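Local coordinates for protein alternansucrase (Leuconostoc mesenteroides, PDB 6HVG) that belongs to glycoside hydrolase family 70 and combines a calcium-holding, TIM-barrel-type domain with repeats related to choline-binding and cell-wall-binding modules, at residues Ser605-Asn610 / Asp1137-Ile1142; Arg750-Asp755 / Asn1108-Thr1113; Asn1051-Pro1056 / Gln1061-Val1066; Thr1080-Ala1085 / Glu1143-Asn1148. All coordinates share one frame; numbering follows the deposited sequence.

Contact 1 of 4, residues Ser605-Asn610 / Asp1137-Ile1142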
# COMPACT_ATOMS: atom_id res chain seq x y z
N SER A 605 -25.77 -28.57 -2.17
CA SER A 605 -26.49 -29.41 -3.13
C SER A 605 -25.54 -30.11 -4.10
O SER A 605 -25.69 -31.30 -4.38
CB SER A 605 -27.49 -28.58 -3.94
OG SER A 605 -28.39 -27.87 -3.09
N ILE A 606 -24.55 -29.36 -4.60
CA ILE A 606 -23.63 -29.83 -5.62
C ILE A 606 -22.56 -30.76 -5.06
O ILE A 606 -22.27 -31.80 -5.64
CB ILE A 606 -22.95 -28.63 -6.30
CG1 ILE A 606 -24.00 -27.86 -7.10
CG2 ILE A 606 -21.82 -29.08 -7.20
CD1 ILE A 606 -23.63 -26.42 -7.38
N THR A 607 -21.98 -30.39 -3.92
CA THR A 607 -20.84 -31.13 -3.35
C THR A 607 -21.22 -32.22 -2.33
O THR A 607 -20.44 -33.15 -2.13
CB THR A 607 -19.84 -30.15 -2.70
OG1 THR A 607 -20.52 -29.28 -1.79
CG2 THR A 607 -19.19 -29.30 -3.77
N GLY A 608 -22.39 -32.12 -1.71
CA GLY A 608 -22.85 -33.13 -0.74
C GLY A 608 -24.29 -33.58 -0.85
O GLY A 608 -24.77 -34.25 0.06
N ASN A 609 -24.96 -33.27 -1.95
CA ASN A 609 -26.40 -33.53 -2.08
C ASN A 609 -27.13 -33.24 -0.76
O ASN A 609 -28.01 -34.00 -0.33
CB ASN A 609 -26.71 -34.95 -2.55
CG ASN A 609 -28.13 -35.08 -3.16
OD1 ASN A 609 -28.63 -34.16 -3.82
ND2 ASN A 609 -28.79 -36.21 -2.92
N ASN A 610 -26.74 -32.12 -0.13
CA ASN A 610 -27.29 -31.67 1.13
C ASN A 610 -27.91 -30.27 0.94
O ASN A 610 -27.24 -29.25 1.11
CB ASN A 610 -26.20 -31.65 2.22
CG ASN A 610 -26.75 -31.27 3.60
OD1 ASN A 610 -27.89 -30.83 3.72
ND2 ASN A 610 -25.92 -31.36 4.61
N ASP A 1137 -16.51 -30.09 6.77
CA ASP A 1137 -16.57 -29.21 7.93
C ASP A 1137 -17.39 -27.95 7.63
O ASP A 1137 -18.14 -27.47 8.48
CB ASP A 1137 -15.17 -28.81 8.40
CG ASP A 1137 -14.41 -29.95 9.03
OD1 ASP A 1137 -15.04 -30.83 9.67
OD2 ASP A 1137 -13.17 -29.96 8.92
N LEU A 1138 -17.25 -27.44 6.41
CA LEU A 1138 -17.97 -26.25 5.97
C LEU A 1138 -19.47 -26.53 5.81
O LEU A 1138 -20.31 -25.76 6.28
CB LEU A 1138 -17.38 -25.73 4.65
CG LEU A 1138 -18.10 -24.57 3.97
CD1 LEU A 1138 -18.23 -23.34 4.86
CD2 LEU A 1138 -17.36 -24.22 2.69
N ARG A 1139 -19.80 -27.63 5.15
CA ARG A 1139 -21.20 -28.02 4.99
C ARG A 1139 -21.87 -28.27 6.35
O ARG A 1139 -23.02 -27.91 6.55
CB ARG A 1139 -21.33 -29.24 4.07
CG ARG A 1139 -21.00 -28.93 2.61
CD ARG A 1139 -21.45 -30.03 1.66
NE ARG A 1139 -20.73 -31.28 1.94
CZ ARG A 1139 -19.54 -31.61 1.45
NH1 ARG A 1139 -18.88 -30.80 0.64
NH2 ARG A 1139 -18.99 -32.75 1.80
N ASN A 1140 -21.14 -28.85 7.30
CA ASN A 1140 -21.66 -29.05 8.65
C ASN A 1140 -21.84 -27.72 9.38
O ASN A 1140 -22.80 -27.52 10.12
CB ASN A 1140 -20.74 -29.98 9.48
CG ASN A 1140 -20.71 -31.41 8.97
OD1 ASN A 1140 -21.46 -31.78 8.06
ND2 ASN A 1140 -19.82 -32.21 9.52
N ALA A 1141 -20.89 -26.81 9.19
CA ALA A 1141 -20.97 -25.50 9.80
C ALA A 1141 -22.18 -24.74 9.29
O ALA A 1141 -22.88 -24.08 10.05
CB ALA A 1141 -19.70 -24.72 9.52
N ILE A 1142 -22.43 -24.81 7.99
CA ILE A 1142 -23.53 -24.10 7.36
C ILE A 1142 -24.87 -24.68 7.80
O ILE A 1142 -25.80 -23.94 8.11
CB ILE A 1142 -23.38 -24.11 5.81
CG1 ILE A 1142 -22.29 -23.13 5.40
CG2 ILE A 1142 -24.68 -23.73 5.11
CD1 ILE A 1142 -21.87 -23.25 3.95
O HOH W 1 -23.24 -32.59 3.31
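The guanidinium of R1139 is the flat group of this contact, and one of its faces turns to the end of helix 603-608. Over that face lie two backbone atoms, T607 O at 3.9 Å and G608 N at 4.0 Å above the plane of R1139, both displaced toward the rim. At the edge a water sits in plane, 3.1 Å from R1139 NE, and accepts its hydrogen. The same water accepts from N610 ND2 at 3.2 Å, so the arginine and the residue beyond the helix are joined through solvent.

Arginine suits the place because its long chain runs out straight at chi2 and then bends at chi3 (-63°), laying the planar head along the backbone at T607 and G608. G608, without a side chain, brings its CA to 3.9 Å from R1139 NE. T607 adds CB at 3.5 Å from R1139 NH1, while its hydroxyl is bonded to F603 O of its own helix. The charge has its main partner in D1135, one turn earlier in helix 1135-1147, which probably fixes the head's rotation. N609, the first residue to leave helical backbone angles, has positive phi, a conformation asparagine tolerates well.

F603 also packs against R1139 and L1138. Such pairing, of helices leading into the adjacent strands 617-620 and 1151-1156, belongs to the outer helical layer of a (beta/alpha)8 barrel.

Contact 2 of 4, residues Arg750-Asp755 / Asn1108-Thr1113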
# COMPACT_ATOMS: atom_id res chain seq x y z
N ARG A 750 -15.44 -2.12 13.61
CA ARG A 750 -14.20 -2.67 13.08
C ARG A 750 -14.51 -3.81 12.14
O ARG A 750 -15.62 -4.33 12.13
CB ARG A 750 -13.26 -3.18 14.20
CG ARG A 750 -12.78 -2.08 15.13
CD ARG A 750 -11.41 -2.37 15.71
NE ARG A 750 -11.44 -3.56 16.55
CZ ARG A 750 -10.64 -4.61 16.43
NH1 ARG A 750 -9.70 -4.67 15.50
NH2 ARG A 750 -10.79 -5.62 17.26
N ALA A 751 -13.51 -4.21 11.36
CA ALA A 751 -13.66 -5.31 10.43
C ALA A 751 -12.38 -6.11 10.33
O ALA A 751 -11.34 -5.68 10.82
CB ALA A 751 -14.10 -4.79 9.08
N HIS A 752 -12.44 -7.25 9.66
CA HIS A 752 -11.26 -8.10 9.45
C HIS A 752 -10.19 -7.29 8.72
O HIS A 752 -9.00 -7.55 8.87
CB HIS A 752 -11.63 -9.37 8.65
CG HIS A 752 -11.84 -9.13 7.17
ND1 HIS A 752 -13.05 -8.75 6.63
CD2 HIS A 752 -10.98 -9.21 6.12
CE1 HIS A 752 -12.93 -8.61 5.32
NE2 HIS A 752 -11.68 -8.88 4.98
N ASP A 753 -10.64 -6.30 7.94
CA ASP A 753 -9.79 -5.43 7.16
C ASP A 753 -9.94 -3.96 7.55
O ASP A 753 -9.57 -3.07 6.78
CB ASP A 753 -10.09 -5.60 5.66
CG ASP A 753 -11.53 -5.21 5.29
OD1 ASP A 753 -12.36 -4.92 6.18
OD2 ASP A 753 -11.84 -5.20 4.07
N TYR A 754 -10.45 -3.68 8.74
CA TYR A 754 -10.52 -2.30 9.20
C TYR A 754 -10.15 -2.23 10.67
O TYR A 754 -10.75 -2.91 11.47
CB TYR A 754 -11.89 -1.69 8.92
CG TYR A 754 -11.97 -0.23 9.29
CD1 TYR A 754 -11.62 0.77 8.40
CD2 TYR A 754 -12.38 0.15 10.55
CE1 TYR A 754 -11.68 2.11 8.75
CE2 TYR A 754 -12.44 1.48 10.91
CZ TYR A 754 -12.10 2.46 10.01
OH TYR A 754 -12.18 3.76 10.44
N ASP A 755 -9.15 -1.39 10.97
CA ASP A 755 -8.55 -1.27 12.31
C ASP A 755 -8.04 -2.58 12.89
O ASP A 755 -8.08 -2.79 14.11
CB ASP A 755 -9.52 -0.59 13.28
CG ASP A 755 -9.73 0.88 12.98
OD1 ASP A 755 -9.12 1.37 12.02
OD2 ASP A 755 -10.50 1.54 13.71
N ASN A 1108 -5.48 -16.86 4.79
CA ASN A 1108 -6.78 -16.40 5.25
C ASN A 1108 -7.91 -16.64 4.28
O ASN A 1108 -9.09 -16.45 4.62
CB ASN A 1108 -6.73 -14.93 5.69
CG ASN A 1108 -6.44 -13.99 4.56
OD1 ASN A 1108 -6.75 -14.29 3.41
ND2 ASN A 1108 -5.89 -12.84 4.88
N GLY A 1109 -7.56 -17.03 3.05
CA GLY A 1109 -8.57 -17.40 2.05
C GLY A 1109 -8.84 -16.34 1.00
O GLY A 1109 -9.45 -16.65 -0.02
N TYR A 1110 -8.41 -15.10 1.26
CA TYR A 1110 -8.52 -14.04 0.26
C TYR A 1110 -7.55 -14.19 -0.90
O TYR A 1110 -7.78 -13.62 -1.96
CB TYR A 1110 -8.36 -12.65 0.89
CG TYR A 1110 -9.61 -12.20 1.59
CD1 TYR A 1110 -10.75 -11.86 0.87
CD2 TYR A 1110 -9.68 -12.18 2.97
CE1 TYR A 1110 -11.91 -11.47 1.50
CE2 TYR A 1110 -10.84 -11.79 3.61
CZ TYR A 1110 -11.95 -11.44 2.88
OH TYR A 1110 -13.09 -11.07 3.54
N ALA A 1111 -6.48 -14.98 -0.72
CA ALA A 1111 -5.53 -15.26 -1.79
C ALA A 1111 -5.58 -16.74 -2.11
O ALA A 1111 -5.20 -17.56 -1.29
CB ALA A 1111 -4.12 -14.84 -1.37
N PHE A 1112 -6.02 -17.07 -3.31
CA PHE A 1112 -6.25 -18.44 -3.67
C PHE A 1112 -5.83 -18.75 -5.10
O PHE A 1112 -5.80 -17.89 -5.95
CB PHE A 1112 -7.74 -18.77 -3.53
CG PHE A 1112 -8.66 -17.72 -4.08
CD1 PHE A 1112 -8.99 -17.71 -5.43
CD2 PHE A 1112 -9.20 -16.75 -3.25
CE1 PHE A 1112 -9.81 -16.74 -5.95
CE2 PHE A 1112 -10.04 -15.77 -3.75
CZ PHE A 1112 -10.34 -15.77 -5.11
N THR A 1113 -5.50 -20.02 -5.33
CA THR A 1113 -5.18 -20.55 -6.66
C THR A 1113 -6.41 -21.12 -7.36
O THR A 1113 -6.59 -20.92 -8.55
CB THR A 1113 -4.15 -21.69 -6.54
OG1 THR A 1113 -4.57 -22.58 -5.49
CG2 THR A 1113 -2.76 -21.11 -6.24
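H752 and Y1110 bring together two loops of the (beta/alpha)8 barrel, one following strand 745-747 and the other lying between helices 1102-1105 and 1135-1147. The aromatic contact is an offset one: the planes are nearly parallel, at 9°, but the centroids are 5.0 Å apart and the rings scarcely overlap. The side chains come from opposite directions and meet at their ends, with Y1110 CZ 3.3 Å from H752 NE2 and Y1110 CE2 3.6 Å from H752 CD2. On the other side of the imidazole the D753 carboxylate stands over the rim. Histidine and tyrosine suit this buried place because each is flat enough to lie alongside the other and carries a polar group that can reach a partner beyond the pair.

Each ring has such a partner: H752 ND1 is hydrogen-bonded to E1047, and the Y1110 hydroxyl bonds weakly to D1155. These acidic groups belong to barrel strands 1045-1047 and 1151-1156.

Backbone shape presents the rings. A type I turn from A751 to Y754 puts H752 at its second position, where chi1 of 76° sets the imidazole between the backbone N and the carbonyl carbon. G1109 adopts a positive phi at which a CB would press on the preceding carbonyl oxygen. Around it runs an Asx turn, in which N1108 OD1 accepts from Y1110 N at 2.8 Å, the N-H pointing at the oxygen with an angle of 159°.

Contact 3 of 4, residues Asn1051-Pro1056 / Gln1061-Val1066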
# COMPACT_ATOMS: atom_id res chain seq x y z
N ASN A 1051 -8.28 -12.26 10.03
CA ASN A 1051 -7.18 -12.63 9.14
C ASN A 1051 -5.93 -13.12 9.83
O ASN A 1051 -5.08 -13.74 9.18
CB ASN A 1051 -6.78 -11.46 8.25
CG ASN A 1051 -7.71 -11.29 7.08
OD1 ASN A 1051 -8.22 -12.27 6.53
ND2 ASN A 1051 -7.91 -10.05 6.66
N PHE A 1052 -5.82 -12.88 11.13
CA PHE A 1052 -4.61 -13.20 11.86
C PHE A 1052 -4.71 -14.38 12.80
O PHE A 1052 -3.84 -14.59 13.63
CB PHE A 1052 -4.15 -11.94 12.53
CG PHE A 1052 -3.93 -10.82 11.54
CD1 PHE A 1052 -4.98 -10.06 11.10
CD2 PHE A 1052 -2.68 -10.60 10.99
CE1 PHE A 1052 -4.78 -9.08 10.15
CE2 PHE A 1052 -2.46 -9.59 10.08
CZ PHE A 1052 -3.52 -8.83 9.66
N GLN A 1053 -5.75 -15.19 12.61
CA GLN A 1053 -5.88 -16.44 13.33
C GLN A 1053 -4.67 -17.30 13.01
O GLN A 1053 -4.16 -17.27 11.91
CB GLN A 1053 -7.13 -17.18 12.88
CG GLN A 1053 -8.45 -16.55 13.34
CD GLN A 1053 -9.68 -17.20 12.71
OE1 GLN A 1053 -10.64 -16.51 12.36
NE2 GLN A 1053 -9.67 -18.53 12.59
N ALA A 1054 -4.22 -18.08 13.98
CA ALA A 1054 -3.23 -19.11 13.74
C ALA A 1054 -3.84 -20.29 12.97
O ALA A 1054 -5.05 -20.46 12.91
CB ALA A 1054 -2.67 -19.60 15.06
N MET A 1055 -2.98 -21.10 12.36
CA MET A 1055 -3.43 -22.31 11.69
C MET A 1055 -3.91 -23.27 12.78
O MET A 1055 -3.37 -23.26 13.87
CB MET A 1055 -2.29 -22.96 10.90
CG MET A 1055 -1.78 -22.11 9.74
SD MET A 1055 -2.95 -21.93 8.38
CE MET A 1055 -3.05 -23.63 7.79
N PRO A 1056 -4.95 -24.08 12.49
CA PRO A 1056 -5.41 -25.06 13.46
C PRO A 1056 -4.31 -26.01 13.93
O PRO A 1056 -3.61 -26.62 13.12
CB PRO A 1056 -6.49 -25.84 12.70
CG PRO A 1056 -6.93 -24.96 11.61
CD PRO A 1056 -5.79 -24.06 11.27
N GLN A 1061 -10.03 -28.24 16.31
CA GLN A 1061 -10.06 -26.79 16.62
C GLN A 1061 -10.15 -25.89 15.38
O GLN A 1061 -9.95 -24.68 15.47
CB GLN A 1061 -8.81 -26.41 17.41
CG GLN A 1061 -8.55 -27.24 18.64
CD GLN A 1061 -7.12 -27.11 19.13
OE1 GLN A 1061 -6.27 -27.95 18.83
NE2 GLN A 1061 -6.85 -26.04 19.87
N SER A 1062 -10.44 -26.48 14.22
CA SER A 1062 -10.65 -25.72 13.02
C SER A 1062 -11.93 -24.90 13.16
O SER A 1062 -12.95 -25.39 13.63
CB SER A 1062 -10.76 -26.64 11.83
OG SER A 1062 -9.64 -27.47 11.76
N THR A 1063 -11.85 -23.66 12.68
CA THR A 1063 -12.93 -22.70 12.78
C THR A 1063 -14.32 -23.29 12.53
O THR A 1063 -15.21 -23.13 13.35
CB THR A 1063 -12.66 -21.52 11.81
OG1 THR A 1063 -11.53 -20.77 12.28
CG2 THR A 1063 -13.84 -20.58 11.72
N ASN A 1064 -14.50 -23.97 11.41
CA ASN A 1064 -15.82 -24.44 10.99
C ASN A 1064 -16.37 -25.60 11.83
O ASN A 1064 -17.59 -25.79 11.94
CB ASN A 1064 -15.81 -24.80 9.50
CG ASN A 1064 -15.62 -23.58 8.60
OD1 ASN A 1064 -15.74 -22.43 9.03
ND2 ASN A 1064 -15.33 -23.84 7.33
N VAL A 1065 -15.47 -26.39 12.42
CA VAL A 1065 -15.87 -27.40 13.40
C VAL A 1065 -16.39 -26.68 14.64
O VAL A 1065 -17.51 -26.95 15.10
CB VAL A 1065 -14.69 -28.33 13.77
CG1 VAL A 1065 -15.05 -29.21 14.96
CG2 VAL A 1065 -14.29 -29.19 12.57
N VAL A 1066 -15.61 -25.74 15.13
CA VAL A 1066 -16.02 -24.92 16.29
C VAL A 1066 -17.34 -24.19 16.04
O VAL A 1066 -18.19 -24.17 16.91
CB VAL A 1066 -14.91 -23.92 16.71
CG1 VAL A 1066 -15.40 -22.97 17.79
CG2 VAL A 1066 -13.70 -24.69 17.23
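Q1053 and P1056 are the residues through which segment 1051-1056 meets the start of helix 1063-1075. They belong to a strand-to-helix connection of the (beta/alpha)8 barrel, leading from strand 1045-1047 to that helix. Before them, N1051 packs on H752, and F1052 is inserted between helices 757-766 and 779-793, where a large apolar ring is at home.

Q1053 then turns the other way. Its CG lies anti to the carbonyl carbon (chi1 -71°) and the chain beyond is extended, carrying the amide across the side chain of T1063 at about a right angle. Q1053 NE2 donates to T1063 OG1 at 2.9 Å, the acceptor lying in the amide plane and the N-H bent to 143°. Since Q1053 OE1 accepts from the backbone N of S1050, both ends of this buried amide are bonded and its rotation is set. Glutamine suits the place because it can donate and accept at once.

A1054 is tied through its backbone to G834, and M1055 reaches F779 and N1107. P1056 ends the run, its rigid ring edging up to S1062, whose CA is 5.3 Å from that of the proline. S1062 occupies the N-cap position, yet its hydroxyl makes no capping bond and goes to P1059 O instead. S1062 OG thus lies beside the ring, 3.7 Å from P1056 CB and equally far from P1056 CG.

Contact 4 of 4, residues Thr1080-Ala1085 / Glu1143-Asn1148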
# COMPACT_ATOMS: atom_id res chain seq x y z
N THR A 1080 -28.57 -13.04 12.96
CA THR A 1080 -29.44 -13.64 11.96
C THR A 1080 -28.68 -14.06 10.70
O THR A 1080 -29.21 -14.86 9.94
CB THR A 1080 -30.56 -12.68 11.57
OG1 THR A 1080 -30.01 -11.47 11.06
CG2 THR A 1080 -31.45 -12.41 12.76
N SER A 1081 -27.47 -13.52 10.48
CA SER A 1081 -26.56 -13.99 9.42
C SER A 1081 -25.10 -14.07 9.85
O SER A 1081 -24.57 -13.16 10.48
CB SER A 1081 -26.67 -13.11 8.19
OG SER A 1081 -26.03 -13.74 7.09
N PHE A 1082 -24.44 -15.17 9.50
CA PHE A 1082 -23.06 -15.44 9.88
C PHE A 1082 -22.17 -15.23 8.67
O PHE A 1082 -22.25 -15.97 7.69
CB PHE A 1082 -22.91 -16.86 10.37
CG PHE A 1082 -21.70 -17.08 11.26
CD1 PHE A 1082 -20.43 -17.16 10.71
CD2 PHE A 1082 -21.84 -17.21 12.63
CE1 PHE A 1082 -19.34 -17.36 11.52
CE2 PHE A 1082 -20.75 -17.41 13.44
CZ PHE A 1082 -19.50 -17.49 12.89
N GLU A 1083 -21.34 -14.20 8.72
CA GLU A 1083 -20.40 -13.94 7.63
C GLU A 1083 -19.17 -14.76 7.90
O GLU A 1083 -18.41 -14.47 8.82
CB GLU A 1083 -20.05 -12.45 7.53
CG GLU A 1083 -19.33 -12.08 6.25
CD GLU A 1083 -18.63 -10.73 6.34
OE1 GLU A 1083 -19.25 -9.76 6.85
OE2 GLU A 1083 -17.45 -10.65 5.92
N LEU A 1084 -19.01 -15.82 7.11
CA LEU A 1084 -17.86 -16.73 7.20
C LEU A 1084 -16.72 -16.20 6.36
O LEU A 1084 -16.95 -15.58 5.32
CB LEU A 1084 -18.23 -18.13 6.70
CG LEU A 1084 -19.22 -18.92 7.54
CD1 LEU A 1084 -20.16 -19.71 6.68
CD2 LEU A 1084 -18.51 -19.86 8.50
N ALA A 1085 -15.50 -16.49 6.77
CA ALA A 1085 -14.32 -16.16 5.98
C ALA A 1085 -14.43 -16.78 4.59
O ALA A 1085 -15.23 -17.70 4.37
CB ALA A 1085 -13.08 -16.68 6.67
N GLU A 1143 -24.98 -26.01 7.82
CA GLU A 1143 -26.20 -26.68 8.28
C GLU A 1143 -26.52 -26.29 9.73
O GLU A 1143 -27.66 -25.91 10.03
CB GLU A 1143 -26.06 -28.20 8.16
CG GLU A 1143 -27.34 -28.98 8.36
CD GLU A 1143 -27.18 -30.46 8.09
OE1 GLU A 1143 -26.10 -31.01 8.42
OE2 GLU A 1143 -28.13 -31.08 7.56
N ALA A 1144 -25.51 -26.37 10.60
CA ALA A 1144 -25.64 -26.01 11.98
C ALA A 1144 -26.19 -24.60 12.16
O ALA A 1144 -26.95 -24.32 13.10
CB ALA A 1144 -24.31 -26.16 12.70
N LEU A 1145 -25.80 -23.69 11.27
CA LEU A 1145 -26.31 -22.32 11.35
C LEU A 1145 -27.77 -22.26 10.92
O LEU A 1145 -28.52 -21.50 11.49
CB LEU A 1145 -25.46 -21.37 10.51
CG LEU A 1145 -24.03 -21.17 11.00
CD1 LEU A 1145 -23.15 -20.62 9.90
CD2 LEU A 1145 -24.00 -20.26 12.23
N HIS A 1146 -28.17 -23.08 9.96
CA HIS A 1146 -29.58 -23.17 9.57
C HIS A 1146 -30.45 -23.84 10.64
O HIS A 1146 -31.54 -23.36 10.93
CB HIS A 1146 -29.74 -23.90 8.24
CG HIS A 1146 -29.12 -23.18 7.08
ND1 HIS A 1146 -28.67 -23.83 5.95
CD2 HIS A 1146 -28.86 -21.87 6.89
CE1 HIS A 1146 -28.18 -22.94 5.11
NE2 HIS A 1146 -28.28 -21.74 5.66
N LYS A 1147 -29.97 -24.92 11.24
CA LYS A 1147 -30.61 -25.51 12.41
C LYS A 1147 -30.83 -24.48 13.55
O LYS A 1147 -31.77 -24.63 14.34
CB LYS A 1147 -29.82 -26.72 12.92
CG LYS A 1147 -30.07 -28.01 12.14
CD LYS A 1147 -31.21 -28.81 12.80
CE LYS A 1147 -31.55 -30.13 12.09
NZ LYS A 1147 -32.47 -29.96 10.93
N ASN A 1148 -29.99 -23.45 13.64
CA ASN A 1148 -30.17 -22.37 14.61
C ASN A 1148 -30.68 -21.06 13.99
O ASN A 1148 -30.51 -19.97 14.57
CB ASN A 1148 -28.89 -22.10 15.38
CG ASN A 1148 -28.47 -23.26 16.25
OD1 ASN A 1148 -28.52 -23.18 17.48
ND2 ASN A 1148 -28.05 -24.34 15.61
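Apolar packing between a barrel strand and an outer helix makes up this contact: F1082 of strand 1081-1083 and L1084, two residues on, meet L1145 near the end of helix 1135-1147. It lies in the buried layer between strands and helices of the (beta/alpha)8 barrel.

The forked end of L1145 is what does the touching, and the side chains of F1082 and L1145 cross at about a right angle. One branch, L1145 CD2, comes against the ring at F1082 CD2, 3.8 Å away. The other, L1145 CD1, sits against F1082 CB at the same separation and looks toward L1084 CD1 at a looser 4.5 Å. Leucine suits the site because its two methyls can fill the angle beside the benzyl group. The ring itself is placed by chi1 of -158°, which sets CG anti to the backbone N; edge-to-face contacts with Y1046 and F1074 brace it further. Strand alternation gives E1083 a different setting, and it makes a salt bridge to R823 of strand 821-825.

Where the helix finishes, N1148 ND2 donates to A1144 O at 2.7 Å, lying in the carbonyl plane, and so binds a carbonyl of the last turn.

Around this core, strand 1081-1083 runs parallel between strands 1045-1047 and 1151-1156, while I1067 of helix 1063-1075 packs on both F1082 and L1084.

Overall arrangement
Contacts 2, 3 and 4 are buried, whereas contact 1 is partly buried and uses a water at the barrel's helical rim. Contacts 1 and 4 share helix 1135-1147: R1139 reaches across to helix 603-608, and L1145, six residues later, packs on strand 1081-1083. Contact 3 involves helix 1063-1075, which packs beside the same helix through N1064 against L1138 and A1141, and N1064 also touches L1084 of contact 4. Contact 2, nearer the chain's centre, joins contact 3 through N1051. Chemistry follows position: aliphatic and aromatic between strands and helix, amide and hydroxyl in the connecting loop, and polar rings near acidic residues in contact 2.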